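Local coordinates for protein 3-phytase (Klebsiella pneumoniae, PDB 2WNH) that probably removes phosphate groups from phytate (inositol hexakisphosphate), as a member of the histidine acid phosphatase family, at residues G33-I38 and T47-H52; G273-A278 and A383-L388; G125-D128 and D134-A137. The protein carries 3 engineered substitutions. All coordinates share one frame; numbering follows the deposited sequence.

Interaction 1: residues G33-I38 and T47-H52; sequences GNREAI and TEWTTH
Arg-35 reaches from helix 32-42 to the backbone of Thr-47 and the carboxylate of Glu-48, and every close contact between the two segments involves this one side chain. Its CB leaves the helix toward the loop, and CG, anti to the backbone N (chi1 -180°), prolongs the reach. The first close meeting is at Arg-35 CD, which sits 3.8 Å from Glu-48 OE2. Here the chain bends (chi3 -63°), turning the guanidinium beneath the acid. NE also passes under Glu-48, but its salt-bridge partner is Asp-53, just beyond the loop segment.

Helix 32-42 follows closely on the RHGxRxP signature, which in this family supplies the nucleophilic histidine; the contact folds the loop after the helix back against it, and Trp-49 of that loop packs on Pro-29 of the signature stretch.

At the tip, both terminal nitrogens close on a single acceptor. Arg-35 NH2 donates to Thr-47 O over 2.9 Å, with an N-H...O angle of 154°, while Arg-35 NH1 makes a longer, more bent bond of 3.2 Å to the same Thr-47 O. The oxygen lies in the guanidinium plane, and the two donors approach it from the same face of the carbonyl. Glu-48 works differently. Its chain folds at chi2 and stacks the carboxylate on the guanidinium, the planes moderately inclined; Glu-48 OE2 is 3.6 Å from Arg-35 NH1, a salt bridge of charges alone, since no N-H points at it. A second acid, Glu-39, bridges to NH1, and Trp-49 CD1 lies at the guanidinium edge, 4.3 Å from Arg-35 NH2.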
ATOM      1  N   GLY B  33     -14.667 -21.570 -35.473  1.00 24.89           N
ATOM      2  CA  GLY B  33     -15.642 -22.602 -35.824  1.00 25.19           C
ATOM      3  C   GLY B  33     -17.048 -22.280 -35.372  1.00 25.97           C
ATOM      4  O   GLY B  33     -18.010 -22.437 -36.150  1.00 25.12           O
ATOM      5  N   ASN B  34     -17.174 -21.838 -34.111  1.00 24.68           N
ATOM      6  CA  ASN B  34     -18.458 -21.415 -33.553  1.00 23.34           C
ATOM      7  C   ASN B  34     -19.087 -20.342 -34.428  1.00 22.28           C
ATOM      8  O   ASN B  34     -20.270 -20.400 -34.730  1.00 20.20           O
ATOM      9  CB  ASN B  34     -18.316 -20.785 -32.159  1.00 23.66           C
ATOM     10  CG  ASN B  34     -17.968 -21.778 -31.055  1.00 27.97           C
ATOM     11  OD1 ASN B  34     -17.515 -21.355 -29.971  1.00 29.89           O
ATOM     12  ND2 ASN B  34     -18.163 -23.081 -31.299  1.00 23.10           N
ATOM     13  N   ARG B  35     -18.300 -19.334 -34.789  1.00 21.93           N
ATOM     14  CA  ARG B  35     -18.821 -18.220 -35.586  1.00 22.69           C
ATOM     15  C   ARG B  35     -19.404 -18.709 -36.914  1.00 24.00           C
ATOM     16  O   ARG B  35     -20.529 -18.341 -37.268  1.00 23.93           O
ATOM     17  CB  ARG B  35     -17.751 -17.172 -35.864  1.00 21.83           C
ATOM     18  CG  ARG B  35     -18.272 -15.995 -36.694  1.00 22.73           C
ATOM     19  CD  ARG B  35     -17.233 -14.882 -36.849  1.00 23.97           C
ATOM     20  NE  ARG B  35     -16.872 -14.269 -35.568  1.00 21.35           N
ATOM     21  CZ  ARG B  35     -17.601 -13.373 -34.917  1.00 20.48           C
ATOM     22  NH1 ARG B  35     -18.770 -12.962 -35.389  1.00 21.50           N
ATOM     23  NH2 ARG B  35     -17.155 -12.882 -33.774  1.00 20.01           N
ATOM     24  N   GLU B  36     -18.627 -19.530 -37.628  1.00 25.17           N
ATOM     25  CA  GLU B  36     -19.089 -20.116 -38.894  1.00 26.95           C
ATOM     26  C   GLU B  36     -20.467 -20.730 -38.725  1.00 26.89           C
ATOM     27  O   GLU B  36     -21.374 -20.475 -39.523  1.00 26.40           O
ATOM     28  CB  GLU B  36     -18.126 -21.201 -39.373  1.00 28.06           C
ATOM     29  CG  GLU B  36     -16.876 -20.699 -40.069  1.00 35.21           C
ATOM     30  CD  GLU B  36     -15.965 -21.827 -40.578  1.00 43.11           C
ATOM     31  OE1 GLU B  36     -16.146 -23.012 -40.187  1.00 46.04           O
ATOM     32  OE2 GLU B  36     -15.051 -21.518 -41.372  1.00 47.07           O
ATOM     33  N   ALA B  37     -20.613 -21.532 -37.671  1.00 25.95           N
ATOM     34  CA  ALA B  37     -21.841 -22.268 -37.395  1.00 25.65           C
ATOM     35  C   ALA B  37     -23.015 -21.365 -37.048  1.00 25.72           C
ATOM     36  O   ALA B  37     -24.111 -21.550 -37.574  1.00 24.02           O
ATOM     37  CB  ALA B  37     -21.619 -23.291 -36.281  1.00 26.06           C
ATOM     38  N   ILE B  38     -22.798 -20.409 -36.143  1.00 24.27           N
ATOM     39  CA  ILE B  38     -23.892 -19.587 -35.658  1.00 24.31           C
ATOM     40  C   ILE B  38     -24.330 -18.574 -36.713  1.00 23.61           C
ATOM     41  O   ILE B  38     -25.501 -18.254 -36.804  1.00 24.33           O
ATOM     42  CB  ILE B  38     -23.589 -18.922 -34.269  1.00 24.04           C
ATOM     43  CG1 ILE B  38     -22.466 -17.870 -34.360  1.00 24.82           C
ATOM     44  CG2 ILE B  38     -23.300 -20.018 -33.213  1.00 23.39           C
ATOM     45  CD1 ILE B  38     -22.157 -17.180 -33.007  1.00 25.02           C
ATOM     46  N   THR B  47     -21.782 -10.095 -33.882  1.00 23.66           N
ATOM     47  CA  THR B  47     -20.802  -9.105 -33.448  1.00 23.23           C
ATOM     48  C   THR B  47     -19.376  -9.640 -33.509  1.00 21.83           C
ATOM     49  O   THR B  47     -19.103 -10.776 -33.112  1.00 20.75           O
ATOM     50  CB  THR B  47     -21.117  -8.638 -32.024  1.00 24.70           C
ATOM     51  OG1 THR B  47     -22.437  -8.080 -32.001  1.00 24.96           O
ATOM     52  CG2 THR B  47     -20.093  -7.596 -31.515  1.00 24.29           C
ATOM     53  N   GLU B  48     -18.492  -8.808 -34.046  1.00 21.32           N
ATOM     54  CA  GLU B  48     -17.056  -9.021 -34.037  1.00 21.54           C
ATOM     55  C   GLU B  48     -16.533  -8.319 -32.796  1.00 20.26           C
ATOM     56  O   GLU B  48     -16.743  -7.117 -32.636  1.00 21.67           O
ATOM     57  CB  GLU B  48     -16.431  -8.407 -35.290  1.00 22.57           C
ATOM     58  CG  GLU B  48     -16.844  -9.106 -36.582  1.00 26.42           C
ATOM     59  CD  GLU B  48     -16.151 -10.440 -36.777  1.00 32.63           C
ATOM     60  OE1 GLU B  48     -15.154 -10.716 -36.062  1.00 35.50           O
ATOM     61  OE2 GLU B  48     -16.603 -11.224 -37.647  1.00 34.31           O
ATOM     62  N   TRP B  49     -15.873  -9.067 -31.914  1.00 19.10           N
ATOM     63  CA  TRP B  49     -15.382  -8.500 -30.657  1.00 17.07           C
ATOM     64  C   TRP B  49     -14.024  -7.844 -30.837  1.00 17.81           C
ATOM     65  O   TRP B  49     -13.348  -8.062 -31.849  1.00 17.04           O
ATOM     66  CB  TRP B  49     -15.284  -9.568 -29.566  1.00 17.06           C
ATOM     67  CG  TRP B  49     -16.524 -10.317 -29.250  1.00 15.96           C
ATOM     68  CD1 TRP B  49     -17.543 -10.637 -30.103  1.00 16.05           C
ATOM     69  CD2 TRP B  49     -16.835 -10.944 -27.998  1.00 16.40           C
ATOM     70  NE1 TRP B  49     -18.478 -11.404 -29.452  1.00 18.20           N
ATOM     71  CE2 TRP B  49     -18.074 -11.596 -28.153  1.00 18.46           C
ATOM     72  CE3 TRP B  49     -16.190 -10.997 -26.748  1.00 16.36           C
ATOM     73  CZ2 TRP B  49     -18.691 -12.307 -27.104  1.00 15.73           C
ATOM     74  CZ3 TRP B  49     -16.795 -11.710 -25.713  1.00 15.40           C
ATOM     75  CH2 TRP B  49     -18.035 -12.354 -25.891  1.00 17.94           C
ATOM     76  N   THR B  50     -13.614  -7.041 -29.853  1.00 17.71           N
ATOM     77  CA  THR B  50     -12.317  -6.375 -29.918  1.00 19.77           C
ATOM     78  C   THR B  50     -11.196  -7.399 -29.711  1.00 19.15           C
ATOM     79  O   THR B  50     -10.065  -7.181 -30.109  1.00 21.91           O
ATOM     80  CB  THR B  50     -12.213  -5.231 -28.895  1.00 20.40           C
ATOM     81  OG1 THR B  50     -13.280  -4.304 -29.125  1.00 25.68           O
ATOM     82  CG2 THR B  50     -10.897  -4.458 -29.066  1.00 23.17           C
ATOM     83  N   THR B  51     -11.539  -8.517 -29.096  1.00 17.13           N
ATOM     84  CA  THR B  51     -10.622  -9.630 -28.933  1.00 16.94           C
ATOM     85  C   THR B  51     -10.761 -10.578 -30.127  1.00 17.38           C
ATOM     86  O   THR B  51     -11.879 -10.795 -30.586  1.00 18.36           O
ATOM     87  CB  THR B  51     -11.013 -10.357 -27.638  1.00 16.27           C
ATOM     88  OG1 THR B  51     -10.848  -9.431 -26.550  1.00 15.98           O
ATOM     89  CG2 THR B  51     -10.150 -11.565 -27.385  1.00 16.34           C
ATOM     90  N   HIS B  52      -9.647 -11.139 -30.610  1.00 18.89           N
ATOM     91  CA  HIS B  52      -9.712 -12.187 -31.658  1.00 19.42           C
ATOM     92  C   HIS B  52     -10.599 -13.365 -31.231  1.00 18.77           C
ATOM     93  O   HIS B  52     -10.548 -13.795 -30.086  1.00 18.23           O
ATOM     94  CB  HIS B  52      -8.313 -12.706 -31.974  1.00 20.77           C
ATOM     95  CG  HIS B  52      -7.394 -11.642 -32.469  1.00 24.77           C
ATOM     96  ND1 HIS B  52      -7.543 -11.056 -33.710  1.00 31.64           N
ATOM     97  CD2 HIS B  52      -6.345 -11.024 -31.883  1.00 26.38           C
ATOM     98  CE1 HIS B  52      -6.609 -10.132 -33.869  1.00 32.78           C
ATOM     99  NE2 HIS B  52      -5.867 -10.096 -32.776  1.00 28.77           N
TER

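Interaction 2: residues G273-A278 and A383-L388; sequences GVKPEA and AAITAL
Ile-385 meets both Val-274 and Lys-275, using a different branch for each, where the C-terminal part of helix 256-274 and the turn after it meet helix 381-388 beside the central mixed sheet, in the alpha/beta domain of a histidine acid phosphatase. The longer branch places Ile-385 CD1 3.8 Å from Val-274 CG1, the two side chains lying alongside each other and running in opposed directions. The short branch, Ile-385 CG2, lies 3.6 Å from Lys-275 CE, so the aliphatic part of the lysine serves as the apolar surface. With CG1 of Ile-385 anti to the carbonyl carbon (chi1 -61°), the long branch is turned to Val-274 and CG2 to Lys-275.

In the next shell, Leu-336 of strand 334-342 touches Val-274 as well as Ala-384 and Leu-388, giving both segments a common floor. Leu-323 of strand 320-328 adds to the packing on Val-274, and Phe-381 covers Val-274 and Lys-275 from the start of the second helix. After Val-274, whose carbonyl oxygen accepts from Arg-325, comes a type II turn from Lys-275 to Ala-278. The lysine's charge is met by a salt bridge to Asp-272, and Lys-275 NZ lies 4.1 Å from Ile-385 CG2.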
ATOM      1  N   GLY B 273      -2.801 -36.088  -7.529  1.00 16.85           N
ATOM      2  CA  GLY B 273      -2.225 -34.806  -7.122  1.00 16.12           C
ATOM      3  C   GLY B 273      -2.629 -34.337  -5.725  1.00 17.35           C
ATOM      4  O   GLY B 273      -1.920 -33.548  -5.113  1.00 18.64           O
ATOM      5  N   VAL B 274      -3.784 -34.780  -5.225  1.00 16.99           N
ATOM      6  CA  VAL B 274      -4.295 -34.345  -3.914  1.00 17.44           C
ATOM      7  C   VAL B 274      -3.858 -35.295  -2.797  1.00 19.09           C
ATOM      8  O   VAL B 274      -4.027 -35.014  -1.615  1.00 19.68           O
ATOM      9  CB  VAL B 274      -5.851 -34.128  -3.926  1.00 17.29           C
ATOM     10  CG1 VAL B 274      -6.603 -35.482  -3.816  1.00 17.98           C
ATOM     11  CG2 VAL B 274      -6.265 -33.152  -2.816  1.00 15.32           C
ATOM     12  N   LYS B 275      -3.316 -36.440  -3.197  1.00 20.63           N
ATOM     13  CA  LYS B 275      -2.753 -37.385  -2.261  1.00 23.57           C
ATOM     14  C   LYS B 275      -1.411 -36.899  -1.746  1.00 25.25           C
ATOM     15  O   LYS B 275      -0.690 -36.169  -2.446  1.00 25.35           O
ATOM     16  CB  LYS B 275      -2.589 -38.747  -2.920  1.00 23.44           C
ATOM     17  CG  LYS B 275      -3.882 -39.481  -3.083  1.00 25.54           C
ATOM     18  CD  LYS B 275      -3.633 -40.787  -3.786  1.00 31.55           C
ATOM     19  CE  LYS B 275      -4.945 -41.388  -4.223  1.00 35.88           C
ATOM     20  NZ  LYS B 275      -4.790 -42.051  -5.544  1.00 39.79           N
ATOM     21  N   PRO B 276      -1.062 -37.287  -0.506  1.00 27.18           N
ATOM     22  CA  PRO B 276       0.283 -36.963  -0.085  1.00 27.94           C
ATOM     23  C   PRO B 276       1.288 -37.644  -1.025  1.00 28.32           C
ATOM     24  O   PRO B 276       0.948 -38.575  -1.753  1.00 30.00           O
ATOM     25  CB  PRO B 276       0.349 -37.543   1.335  1.00 28.42           C
ATOM     26  CG  PRO B 276      -1.074 -37.561   1.795  1.00 29.59           C
ATOM     27  CD  PRO B 276      -1.817 -37.978   0.553  1.00 26.82           C
ATOM     28  N   GLU B 277       2.498 -37.130  -1.048  1.00 28.25           N
ATOM     29  CA  GLU B 277       3.590 -37.715  -1.835  1.00 27.28           C
ATOM     30  C   GLU B 277       3.460 -37.430  -3.347  1.00 26.43           C
ATOM     31  O   GLU B 277       4.180 -38.005  -4.153  1.00 26.63           O
ATOM     32  CB  GLU B 277       3.810 -39.222  -1.520  1.00 28.49           C
ATOM     33  CG  GLU B 277       3.453 -39.717  -0.074  1.00 27.68           C
ATOM     34  CD  GLU B 277       4.020 -38.864   1.107  1.00 35.51           C
ATOM     35  OE1 GLU B 277       4.774 -37.878   0.901  1.00 33.41           O
ATOM     36  OE2 GLU B 277       3.694 -39.204   2.273  1.00 36.88           O
ATOM     37  N   ALA B 278       2.550 -36.521  -3.712  1.00 25.83           N
ATOM     38  CA  ALA B 278       2.404 -36.077  -5.104  1.00 24.30           C
ATOM     39  C   ALA B 278       3.652 -35.368  -5.599  1.00 24.15           C
ATOM     40  O   ALA B 278       4.345 -34.701  -4.827  1.00 24.32           O
ATOM     41  CB  ALA B 278       1.223 -35.152  -5.227  1.00 24.32           C
ATOM     42  N   ALA B 383     -11.920 -43.058   1.529  1.00 19.74           N
ATOM     43  CA  ALA B 383     -13.258 -43.355   1.034  1.00 19.50           C
ATOM     44  C   ALA B 383     -13.721 -42.361  -0.033  1.00 19.15           C
ATOM     45  O   ALA B 383     -14.470 -42.731  -0.938  1.00 18.97           O
ATOM     46  CB  ALA B 383     -14.261 -43.373   2.194  1.00 18.84           C
ATOM     47  N   ALA B 384     -13.311 -41.092   0.092  1.00 18.91           N
ATOM     48  CA  ALA B 384     -13.685 -40.074  -0.887  1.00 18.83           C
ATOM     49  C   ALA B 384     -12.961 -40.321  -2.208  1.00 19.27           C
ATOM     50  O   ALA B 384     -13.580 -40.315  -3.289  1.00 18.53           O
ATOM     51  CB  ALA B 384     -13.387 -38.686  -0.342  1.00 19.71           C
ATOM     52  N   ILE B 385     -11.654 -40.558  -2.121  1.00 18.11           N
ATOM     53  CA  ILE B 385     -10.843 -40.910  -3.295  1.00 20.14           C
ATOM     54  C   ILE B 385     -11.415 -42.123  -4.040  1.00 21.14           C
ATOM     55  O   ILE B 385     -11.549 -42.101  -5.264  1.00 21.15           O
ATOM     56  CB  ILE B 385      -9.374 -41.151  -2.891  1.00 21.11           C
ATOM     57  CG1 ILE B 385      -8.775 -39.858  -2.283  1.00 20.66           C
ATOM     58  CG2 ILE B 385      -8.557 -41.693  -4.068  1.00 24.00           C
ATOM     59  CD1 ILE B 385      -8.518 -38.731  -3.284  1.00 19.89           C
ATOM     60  N   THR B 386     -11.752 -43.166  -3.291  1.00 21.73           N
ATOM     61  CA  THR B 386     -12.310 -44.389  -3.874  1.00 22.43           C
ATOM     62  C   THR B 386     -13.628 -44.127  -4.583  1.00 20.77           C
ATOM     63  O   THR B 386     -13.829 -44.583  -5.710  1.00 22.69           O
ATOM     64  CB  THR B 386     -12.503 -45.470  -2.803  1.00 21.55           C
ATOM     65  OG1 THR B 386     -11.220 -45.810  -2.261  1.00 23.35           O
ATOM     66  CG2 THR B 386     -13.139 -46.744  -3.414  1.00 23.67           C
ATOM     67  N   ALA B 387     -14.525 -43.404  -3.923  1.00 21.59           N
ATOM     68  CA  ALA B 387     -15.815 -43.084  -4.515  1.00 20.96           C
ATOM     69  C   ALA B 387     -15.681 -42.222  -5.770  1.00 21.06           C
ATOM     70  O   ALA B 387     -16.335 -42.480  -6.792  1.00 20.26           O
ATOM     71  CB  ALA B 387     -16.743 -42.421  -3.490  1.00 20.26           C
ATOM     72  N   LEU B 388     -14.815 -41.213  -5.709  1.00 20.06           N
ATOM     73  CA  LEU B 388     -14.650 -40.304  -6.847  1.00 18.98           C
ATOM     74  C   LEU B 388     -13.992 -40.971  -8.054  1.00 18.67           C
ATOM     75  O   LEU B 388     -14.186 -40.526  -9.200  1.00 20.66           O
ATOM     76  CB  LEU B 388     -13.835 -39.068  -6.436  1.00 19.18           C
ATOM     77  CG  LEU B 388     -14.580 -38.118  -5.494  1.00 20.76           C
ATOM     78  CD1 LEU B 388     -13.564 -37.156  -4.841  1.00 20.82           C
ATOM     79  CD2 LEU B 388     -15.699 -37.334  -6.162  1.00 16.84           C
TER

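Interaction 3: residues G125-D128 and D134-A137; sequences GDAD and DKFA
The long loop between helix 99-112 and helix 143-154 doubles back on itself where Ala-127 meets Lys-135, at the end of a short 3-10 segment, and Phe-136, just after it. The methyl of Ala-127 points across the fold of the loop and touches two things at once: Lys-135 CB, 4.1 Å from Ala-127 CB, and the CE1 and CZ atoms of Phe-136, CE1 being 3.9 Å from Ala-127 CB. Lys-135 contributes little beyond that carbon, for its chain bends at chi2 and leads the amine away. Phe-136 does most of the covering. With chi1 at -62° its ring projects toward the first segment, so that Phe-136 CZ comes 3.7 Å from Ala-127 O and Phe-136 CE1 lies 3.7 Å from Asp-128 C.

Asp-128 turns its own side chain the other way. There OD1 forms a salt bridge with Arg-94 of strand 91-95 and accepts from Leu-130 N in an Asx turn, while Gln-132 OE1 takes the backbone N-H of Asp-128. Pro-129 also touches the ring. Since Ala-127 O lies in the plane of the phenylalanine at its edge, where the ring hydrogens carry slight positive charge, this approach is probably mildly attractive, although the contact across the loop remains essentially van der Waals.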
ATOM      1  N   GLY B 125       4.318 -28.294 -27.682  1.00 34.36           N
ATOM      2  CA  GLY B 125       3.476 -28.487 -28.868  1.00 35.23           C
ATOM      3  C   GLY B 125       2.091 -27.895 -28.679  1.00 35.77           C
ATOM      4  O   GLY B 125       1.872 -27.080 -27.782  1.00 35.75           O
ATOM      5  N   ASP B 126       1.144 -28.292 -29.521  1.00 35.35           N
ATOM      6  CA  ASP B 126      -0.224 -27.819 -29.339  1.00 35.30           C
ATOM      7  C   ASP B 126      -1.128 -28.877 -28.714  1.00 32.81           C
ATOM      8  O   ASP B 126      -2.349 -28.746 -28.746  1.00 32.59           O
ATOM      9  CB  ASP B 126      -0.824 -27.272 -30.640  1.00 37.50           C
ATOM     10  CG  ASP B 126      -0.429 -28.077 -31.852  1.00 42.66           C
ATOM     11  OD1 ASP B 126      -0.424 -29.328 -31.755  1.00 45.86           O
ATOM     12  OD2 ASP B 126      -0.131 -27.447 -32.901  1.00 46.80           O
ATOM     13  N   ALA B 127      -0.525 -29.905 -28.118  1.00 30.29           N
ATOM     14  CA  ALA B 127      -1.292 -30.957 -27.461  1.00 27.60           C
ATOM     15  C   ALA B 127      -0.686 -31.399 -26.128  1.00 25.71           C
ATOM     16  O   ALA B 127       0.470 -31.840 -26.064  1.00 26.16           O
ATOM     17  CB  ALA B 127      -1.472 -32.168 -28.406  1.00 28.05           C
ATOM     18  N   ASP B 128      -1.490 -31.296 -25.072  1.00 22.62           N
ATOM     19  CA  ASP B 128      -1.112 -31.710 -23.731  1.00 20.42           C
ATOM     20  C   ASP B 128      -1.943 -32.948 -23.432  1.00 18.89           C
ATOM     21  O   ASP B 128      -3.146 -32.901 -23.579  1.00 18.12           O
ATOM     22  CB  ASP B 128      -1.436 -30.572 -22.744  1.00 18.33           C
ATOM     23  CG  ASP B 128      -1.075 -30.897 -21.293  1.00 19.27           C
ATOM     24  OD1 ASP B 128      -1.278 -32.045 -20.827  1.00 18.79           O
ATOM     25  OD2 ASP B 128      -0.612 -29.958 -20.603  1.00 17.06           O
ATOM     26  N   ASP B 134      -8.074 -36.142 -27.236  1.00 25.56           N
ATOM     27  CA  ASP B 134      -8.437 -36.683 -28.540  1.00 27.94           C
ATOM     28  C   ASP B 134      -7.227 -36.779 -29.472  1.00 27.80           C
ATOM     29  O   ASP B 134      -7.329 -37.275 -30.599  1.00 28.88           O
ATOM     30  CB  ASP B 134      -9.600 -35.890 -29.156  1.00 28.40           C
ATOM     31  CG  ASP B 134      -9.301 -34.396 -29.302  1.00 33.63           C
ATOM     32  OD1 ASP B 134      -8.314 -33.890 -28.716  1.00 35.42           O
ATOM     33  OD2 ASP B 134     -10.074 -33.718 -30.015  1.00 35.88           O
ATOM     34  N   LYS B 135      -6.065 -36.343 -28.992  1.00 27.95           N
ATOM     35  CA  LYS B 135      -4.849 -36.359 -29.808  1.00 27.75           C
ATOM     36  C   LYS B 135      -3.865 -37.472 -29.414  1.00 26.97           C
ATOM     37  O   LYS B 135      -2.762 -37.526 -29.950  1.00 28.01           O
ATOM     38  CB  LYS B 135      -4.134 -34.987 -29.763  1.00 27.54           C
ATOM     39  CG  LYS B 135      -4.988 -33.779 -30.164  1.00 30.34           C
ATOM     40  CD  LYS B 135      -5.557 -33.902 -31.584  1.00 36.28           C
ATOM     41  CE  LYS B 135      -6.649 -32.869 -31.831  1.00 39.90           C
ATOM     42  NZ  LYS B 135      -7.371 -33.142 -33.117  1.00 41.51           N
ATOM     43  N   PHE B 136      -4.255 -38.338 -28.484  1.00 25.57           N
ATOM     44  CA  PHE B 136      -3.369 -39.392 -27.992  1.00 26.32           C
ATOM     45  C   PHE B 136      -4.071 -40.747 -28.031  1.00 26.61           C
ATOM     46  O   PHE B 136      -5.242 -40.862 -27.642  1.00 25.40           O
ATOM     47  CB  PHE B 136      -2.889 -39.061 -26.565  1.00 26.35           C
ATOM     48  CG  PHE B 136      -2.077 -37.792 -26.480  1.00 25.96           C
ATOM     49  CD1 PHE B 136      -2.708 -36.561 -26.301  1.00 26.95           C
ATOM     50  CD2 PHE B 136      -0.684 -37.830 -26.602  1.00 29.09           C
ATOM     51  CE1 PHE B 136      -1.972 -35.380 -26.241  1.00 26.80           C
ATOM     52  CE2 PHE B 136       0.074 -36.654 -26.527  1.00 28.29           C
ATOM     53  CZ  PHE B 136      -0.579 -35.421 -26.354  1.00 26.99           C
ATOM     54  N   ALA B 137      -3.355 -41.772 -28.491  1.00 26.92           N
ATOM     55  CA  ALA B 137      -3.953 -43.106 -28.708  1.00 27.86           C
ATOM     56  C   ALA B 137      -4.726 -43.673 -27.521  1.00 26.94           C
ATOM     57  O   ALA B 137      -5.825 -44.207 -27.697  1.00 28.28           O
ATOM     58  CB  ALA B 137      -2.878 -44.118 -29.190  1.00 27.58           C
TER

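From the N terminus the three contacts come in series, none nested in or crossing another. Interaction 1 closes first, returning the loop after helix 32-42 to that helix close to the subunit interface, where His-52 meets its counterpart of the second subunit. Interaction 3 follows, pinching the loop that leads from helix 99-112 to helix 143-154. Interaction 2 comes last and spans much more chain: the 104 residues between its segments include several strands of the mixed sheet, and it brings the C-terminal part of helix 256-274 to helix 381-388. Interactions 1 and 2 lie on opposite sides of the chain's centre, their own centres about 40 Å apart.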